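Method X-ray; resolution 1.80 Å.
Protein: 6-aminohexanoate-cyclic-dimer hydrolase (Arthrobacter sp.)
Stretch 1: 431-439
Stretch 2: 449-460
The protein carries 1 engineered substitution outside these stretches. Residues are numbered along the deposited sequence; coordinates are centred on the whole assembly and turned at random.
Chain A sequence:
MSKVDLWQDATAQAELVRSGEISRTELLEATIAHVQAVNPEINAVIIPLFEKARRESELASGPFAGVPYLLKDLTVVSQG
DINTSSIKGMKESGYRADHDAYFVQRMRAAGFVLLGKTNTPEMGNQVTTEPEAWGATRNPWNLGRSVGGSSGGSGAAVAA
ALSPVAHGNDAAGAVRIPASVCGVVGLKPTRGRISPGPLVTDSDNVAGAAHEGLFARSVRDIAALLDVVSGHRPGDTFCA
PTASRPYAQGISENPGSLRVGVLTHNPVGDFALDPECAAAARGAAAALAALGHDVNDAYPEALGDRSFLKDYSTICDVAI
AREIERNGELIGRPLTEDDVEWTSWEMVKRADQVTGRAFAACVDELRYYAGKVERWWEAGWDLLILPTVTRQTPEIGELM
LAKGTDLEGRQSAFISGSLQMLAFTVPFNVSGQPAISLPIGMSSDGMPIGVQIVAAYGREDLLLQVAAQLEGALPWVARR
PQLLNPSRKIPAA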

# COMPACT_ATOMS: atom_id res chain seq x y z
N SER A 431 3.14 13.06 -7.50
CA SER A 431 2.87 13.16 -8.93
C SER A 431 1.59 12.42 -9.31
O SER A 431 0.96 12.74 -10.32
N GLY A 432 1.22 11.41 -8.53
CA GLY A 432 0.02 10.65 -8.82
C GLY A 432 0.21 9.54 -9.84
O GLY A 432 -0.76 8.91 -10.27
N GLN A 433 1.46 9.30 -10.25
CA GLN A 433 1.74 8.26 -11.24
C GLN A 433 1.62 6.86 -10.68
O GLN A 433 1.89 6.62 -9.50
N PRO A 434 1.21 5.90 -11.52
CA PRO A 434 1.06 4.52 -11.07
C PRO A 434 2.45 3.95 -10.78
O PRO A 434 3.38 4.12 -11.57
N ALA A 435 2.58 3.26 -9.65
CA ALA A 435 3.87 2.71 -9.26
C ALA A 435 3.66 1.38 -8.57
O ALA A 435 2.84 1.27 -7.65
N ILE A 436 4.40 0.37 -9.00
CA ILE A 436 4.24 -0.96 -8.44
C ILE A 436 5.54 -1.50 -7.87
O ILE A 436 6.62 -1.24 -8.40
N SER A 437 5.44 -2.23 -6.76
CA SER A 437 6.62 -2.85 -6.15
C SER A 437 6.51 -4.34 -6.44
O SER A 437 5.48 -4.95 -6.14
N LEU A 438 7.55 -4.92 -7.03
CA LEU A 438 7.59 -6.34 -7.35
C LEU A 438 8.62 -7.00 -6.44
O LEU A 438 9.72 -6.47 -6.27
N PRO A 439 8.29 -8.17 -5.86
CA PRO A 439 9.20 -8.89 -4.96
C PRO A 439 10.30 -9.66 -5.68
O PRO A 439 10.38 -10.89 -5.61
N ILE A 449 13.37 -7.72 -0.81
CA ILE A 449 13.75 -6.40 -1.32
C ILE A 449 12.89 -6.17 -2.57
O ILE A 449 12.98 -6.93 -3.53
N GLY A 450 12.07 -5.13 -2.55
CA GLY A 450 11.24 -4.87 -3.70
C GLY A 450 11.88 -3.98 -4.75
O GLY A 450 12.77 -3.18 -4.45
N VAL A 451 11.45 -4.16 -6.00
CA VAL A 451 11.94 -3.33 -7.10
C VAL A 451 10.70 -2.55 -7.57
O VAL A 451 9.63 -3.14 -7.79
N GLN A 452 10.86 -1.24 -7.70
CA GLN A 452 9.75 -0.37 -8.09
C GLN A 452 9.79 0.04 -9.55
O GLN A 452 10.85 0.33 -10.10
N ILE A 453 8.62 0.07 -10.17
CA ILE A 453 8.50 0.48 -11.57
C ILE A 453 7.43 1.58 -11.59
O ILE A 453 6.37 1.42 -10.99
N VAL A 454 7.73 2.68 -12.27
CA VAL A 454 6.80 3.81 -12.35
C VAL A 454 6.52 4.16 -13.82
O VAL A 454 7.45 4.36 -14.59
N ALA A 455 5.24 4.24 -14.18
CA ALA A 455 4.85 4.58 -15.54
C ALA A 455 4.19 5.96 -15.57
O ALA A 455 3.95 6.57 -14.53
N ALA A 456 3.90 6.46 -16.77
CA ALA A 456 3.28 7.77 -16.90
C ALA A 456 1.87 7.76 -16.30
O ALA A 456 1.24 6.71 -16.18
N TYR A 457 1.39 8.94 -15.91
CA TYR A 457 0.05 9.10 -15.33
C TYR A 457 -0.99 8.32 -16.14
O TYR A 457 -1.12 8.52 -17.35
N GLY A 458 -1.71 7.43 -15.46
CA GLY A 458 -2.75 6.65 -16.11
C GLY A 458 -2.34 5.44 -16.93
O GLY A 458 -3.20 4.75 -17.47
N ARG A 459 -1.05 5.14 -17.00
CA ARG A 459 -0.59 4.01 -17.80
C ARG A 459 -0.35 2.68 -17.08
O ARG A 459 0.70 2.06 -17.25
N GLU A 460 -1.32 2.25 -16.28
CA GLU A 460 -1.20 0.97 -15.59
C GLU A 460 -1.10 -0.15 -16.62
O GLU A 460 -0.53 -1.19 -16.36

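Antiparallel strands illustrate a general rule: the backbone fixes the register, and side chains sort by alternation onto two faces. In this hydrolase, Gly-450 lies just before the first bridged pair, Val-451 with Leu-438; an ideal CB there would lie 2.5 Å from Ser-437 OG, so its bare CA leaves room for that hydroxyl, whose t rotamer brings OG within 3.8 Å of Gly-450 CA. Val-451 (t) shares a face with Leu-438 (m, t), and Gln-452, extended with chi1 and chi2 both t, lies on the other, its OE1 3.5 Å from Ala-435 CB and its amide satisfied elsewhere in the structure. Ile-453 (m, m) returns to the first face, where its CB meets Ile-436 CG2 at 4.0 Å and its CG1 lies 4.4 Å from Leu-438 CD1. Val-454 (t) then sets CG2 4.0 Å from Ala-435 CB.

Beyond the paired residues, Pro-434 points toward stretch 2. Its CG lies 4.1 Å from Ala-455 CB and its CD 3.3 Å from Ala-456 O. Tyr-457 (t) swings its ring back, presenting an edge to Ser-431 O, 3.8 Å from CD1. A water accepts from Tyr-457 N (3.0 Å) and, weakly, from Gln-433 NE2 (3.2 Å). Finally, Glu-460 curls inward, its CD 3.7 Å from Pro-434 CB.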

# COMPACT_ATOMS: atom_id res chain seq x y z
CB SER A 431 4.04 12.61 -9.75
OG SER A 431 4.10 11.20 -9.64
CB GLN A 433 3.14 8.45 -11.81
CG GLN A 433 3.30 9.71 -12.61
CD GLN A 433 4.75 10.09 -12.77
OE1 GLN A 433 5.42 10.44 -11.80
NE2 GLN A 433 5.24 10.03 -14.00
CB PRO A 434 0.36 3.85 -12.26
CG PRO A 434 0.91 4.60 -13.43
CD PRO A 434 0.90 6.04 -12.96
CB ALA A 435 4.60 3.67 -8.32
CB ILE A 436 3.69 -1.93 -9.52
CG1 ILE A 436 3.24 -3.25 -8.90
CG2 ILE A 436 4.76 -2.18 -10.58
CD1 ILE A 436 2.45 -4.11 -9.86
CB SER A 437 6.64 -2.62 -4.64
OG SER A 437 7.81 -3.21 -4.08
CB LEU A 438 8.00 -6.54 -8.82
CG LEU A 438 7.10 -5.84 -9.85
CD1 LEU A 438 7.65 -6.10 -11.26
CD2 LEU A 438 5.68 -6.36 -9.72
CB PRO A 439 8.25 -9.82 -4.21
CG PRO A 439 7.23 -10.15 -5.25
CD PRO A 439 6.97 -8.83 -5.94
CB ILE A 449 15.25 -6.34 -1.72
CG1 ILE A 449 16.13 -6.43 -0.48
CG2 ILE A 449 15.54 -5.04 -2.48
CD1 ILE A 449 17.63 -6.35 -0.77
CB VAL A 451 12.51 -4.20 -8.25
CG1 VAL A 451 12.88 -3.31 -9.43
CG2 VAL A 451 13.75 -4.94 -7.76
CB GLN A 452 9.74 0.88 -7.20
CG GLN A 452 8.47 1.72 -7.31
CD GLN A 452 8.43 2.94 -6.39
OE1 GLN A 452 7.37 3.52 -6.16
NE2 GLN A 452 9.60 3.35 -5.88
CB ILE A 453 8.01 -0.68 -12.47
CG1 ILE A 453 8.76 -1.97 -12.13
CG2 ILE A 453 8.23 -0.31 -13.93
CD1 ILE A 453 10.24 -1.88 -12.27
CB VAL A 454 7.40 5.07 -11.69
CG1 VAL A 454 6.35 6.18 -11.63
CG2 VAL A 454 7.93 4.74 -10.29
CB ALA A 455 3.88 3.53 -16.08
CB ALA A 456 3.22 8.18 -18.37
CB TYR A 457 -0.32 10.59 -15.34
CG TYR A 457 -1.46 10.98 -14.42
CD1 TYR A 457 -1.21 11.31 -13.09
CD2 TYR A 457 -2.77 11.02 -14.87
CE1 TYR A 457 -2.25 11.69 -12.23
CE2 TYR A 457 -3.82 11.39 -14.03
CZ TYR A 457 -3.55 11.72 -12.71
OH TYR A 457 -4.58 12.07 -11.87
CB ARG A 459 0.67 4.40 -18.58
CG ARG A 459 0.50 5.58 -19.52
CD ARG A 459 -0.71 5.39 -20.42
NE ARG A 459 -0.66 4.17 -21.22
CZ ARG A 459 0.05 4.04 -22.34
NH1 ARG A 459 0.77 5.05 -22.81
NH2 ARG A 459 0.01 2.89 -23.01
CB GLU A 460 -2.42 0.72 -14.69
CG GLU A 460 -2.36 1.43 -13.35
CD GLU A 460 -3.03 2.79 -13.37
OE1 GLU A 460 -2.82 3.55 -14.34
OE2 GLU A 460 -3.77 3.09 -12.41
O HOH W 1 3.17 11.29 -16.10